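Local coordinates for cytochrome c-555 (Chlorobium tepidum, PDB 4J20), which carries a single covalently bound heme and transfers electrons in green photosynthetic bacteria, although its role in photosynthesis is not established, at residues V48-I52 with K53-G57. The protein carries 2 engineered substitutions. Residues are numbered along the deposited sequence; the frame is centred on the assembly and turned at random. Where two conformers were deposited one is given.
Sequences VSKSI and KGYKG. With HEB (heme b/c), chain I.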
# COMPACT_ATOMS: atom_id res chain seq x y z
N VAL A 48 -7.27 -0.31 -0.51
CA VAL A 48 -7.16 1.13 -0.75
C VAL A 48 -7.87 1.92 0.36
O VAL A 48 -7.35 2.95 0.83
CB VAL A 48 -7.66 1.48 -2.16
CG1 VAL A 48 -7.64 3.01 -2.34
CG2 VAL A 48 -6.81 0.77 -3.22
N SER A 49 -9.06 1.48 0.78
CA SER A 49 -9.77 2.20 1.83
C SER A 49 -8.96 2.23 3.11
O SER A 49 -8.85 3.28 3.80
CB SER A 49 -11.11 1.53 2.11
OG SER A 49 -11.74 2.17 3.22
N LYS A 50 -8.37 1.10 3.48
CA LYS A 50 -7.59 1.08 4.71
C LYS A 50 -6.33 1.91 4.56
O LYS A 50 -5.85 2.50 5.56
CB LYS A 50 -7.26 -0.36 5.09
CG LYS A 50 -8.52 -1.12 5.60
CD LYS A 50 -8.27 -2.61 5.80
CE LYS A 50 -7.36 -2.90 6.98
NZ LYS A 50 -7.04 -4.37 7.04
N SER A 51 -5.80 2.01 3.33
CA SER A 51 -4.60 2.80 3.10
C SER A 51 -4.91 4.28 3.17
O SER A 51 -4.06 5.07 3.63
CB SER A 51 -3.97 2.48 1.75
OG SER A 51 -3.53 1.13 1.76
N ILE A 52 -6.08 4.70 2.68
CA ILE A 52 -6.45 6.13 2.72
C ILE A 52 -6.84 6.51 4.14
O ILE A 52 -6.53 7.60 4.59
CB ILE A 52 -7.64 6.38 1.77
CG1 ILE A 52 -7.15 6.29 0.31
CG2 ILE A 52 -8.34 7.71 2.07
CD1 ILE A 52 -8.35 6.05 -0.69
N LYS A 53 -7.54 5.64 4.84
CA LYS A 53 -8.04 5.97 6.19
C LYS A 53 -7.01 5.80 7.30
O LYS A 53 -7.05 6.50 8.32
CB LYS A 53 -9.30 5.18 6.49
CG LYS A 53 -10.41 5.64 5.60
CD LYS A 53 -11.71 4.89 5.84
CE LYS A 53 -12.81 5.39 4.90
NZ LYS A 53 -12.85 6.88 4.85
N GLY A 54 -6.06 4.89 7.08
CA GLY A 54 -5.11 4.48 8.12
C GLY A 54 -5.71 3.45 9.01
O GLY A 54 -6.95 3.45 9.22
N TYR A 55 -4.87 2.61 9.61
CA TYR A 55 -5.38 1.66 10.60
C TYR A 55 -4.20 1.07 11.34
O TYR A 55 -3.06 1.19 10.91
CB TYR A 55 -6.20 0.54 9.94
CG TYR A 55 -5.37 -0.50 9.24
CD1 TYR A 55 -5.19 -1.77 9.78
CD2 TYR A 55 -4.76 -0.25 8.02
CE1 TYR A 55 -4.43 -2.74 9.12
CE2 TYR A 55 -4.03 -1.22 7.38
CZ TYR A 55 -3.88 -2.43 7.90
OH TYR A 55 -3.11 -3.38 7.23
N LYS A 56 -4.49 0.45 12.46
CA LYS A 56 -3.50 -0.36 13.20
C LYS A 56 -3.93 -1.80 13.20
O LYS A 56 -5.04 -2.11 13.59
CB LYS A 56 -3.38 0.15 14.61
CG LYS A 56 -2.83 1.51 14.75
CD LYS A 56 -2.87 1.98 16.23
CE LYS A 56 -2.77 3.49 16.35
NZ LYS A 56 -2.99 3.92 17.78
N GLY A 57 -3.08 -2.69 12.71
CA GLY A 57 -3.42 -4.11 12.64
C GLY A 57 -2.51 -4.97 13.52
O GLY A 57 -1.89 -4.47 14.46
FE HEB I . 1.45 0.91 4.45
CHA HEB I . -0.12 -1.89 5.57
CHB HEB I . -0.21 0.65 1.46
CHC HEB I . 2.89 3.80 3.40
CHD HEB I . 3.32 1.02 7.30
NA HEB I . 0.09 -0.35 3.68
C1A HEB I . -0.43 -1.49 4.29
C2A HEB I . -1.31 -2.15 3.37
C3A HEB I . -1.30 -1.45 2.23
C4A HEB I . -0.44 -0.33 2.41
CMA HEB I . -2.07 -1.74 0.95
CAA HEB I . -2.05 -3.45 3.67
CBA HEB I . -3.52 -3.19 4.00
CGA HEB I . -4.30 -4.42 4.41
O1A HEB I . -3.72 -5.53 4.60
O2A HEB I . -5.53 -4.24 4.60
NB HEB I . 1.38 2.00 2.77
C1B HEB I . 0.59 1.76 1.64
C2B HEB I . 0.72 2.84 0.71
C3B HEB I . 1.60 3.71 1.23
C4B HEB I . 2.02 3.22 2.53
CMB HEB I . 0.03 2.83 -0.63
CAB HEB I . 2.13 5.01 0.67
CBB HEB I . 1.01 5.97 0.23
NC HEB I . 2.85 2.12 5.20
C1C HEB I . 3.29 3.30 4.61
C2C HEB I . 4.27 3.93 5.47
C3C HEB I . 4.43 3.13 6.52
C4C HEB I . 3.53 2.03 6.40
CMC HEB I . 5.02 5.20 5.07
CAC HEB I . 5.40 3.28 7.69
CBC HEB I . 5.30 4.56 8.51
ND HEB I . 1.56 -0.22 6.12
C1D HEB I . 2.41 0.01 7.20
C2D HEB I . 2.24 -1.01 8.18
C3D HEB I . 1.21 -1.88 7.67
C4D HEB I . 0.83 -1.34 6.39
CMD HEB I . 2.95 -1.16 9.50
CAD HEB I . 0.66 -3.14 8.32
CBD HEB I . -0.49 -2.88 9.32
CGD HEB I . -0.99 -4.14 9.89
O1D HEB I . -1.52 -4.96 9.11
O2D HEB I . -0.84 -4.39 11.06
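K50 lays the end of its side chain over one face of the Y55 ring, just where helix 44-53 gives way to the short strand 55-56. This holds for one of two modelled conformers of the lysine, which is therefore probably mobile. In it, CE sits above the middle of the ring, 3.5 Å from the centroid and 6° off the normal, a CH-pi contact. NZ stands over the same face, 4.1 Å from the centroid, and adds a cation-pi interaction. A bend at chi3 (70°) in an otherwise extended chain carries CE over the ring and NZ to the heme, where NZ donates a hydrogen bond of 2.9 Å to the propionate oxygen O2A. The ammonium thus faces both a pi cloud and a carboxylate, which probably favours its charged form. Y55 OH lies 2.9 Å from heme O1D, on the other propionate, and receives a weak hydrogen bond from R39. Replacing Y55 by an alanine would probably leave the K50 methylenes without the flat surface they pack on and its ammonium freer to swing away from the propionate.

Two backbone bonds close the last turn of the helix: K53 N donates to S49 O at 2.9 Å, and G54 N to K50 O at 2.8 Å. G54 then leaves the helix with positive phi (83°), and the chain turns so that the Y55 ring meets the K50 chain, which crosses it obliquely. On the inner side of the helix, S51 OG bonds to L47 O and lies 3.3 Å from the heme methyl CMA. Y55 also packs against M62, the predicted axial ligand, placing this helix-to-strand turn in the wall of a class I-like cytochrome c heme pocket.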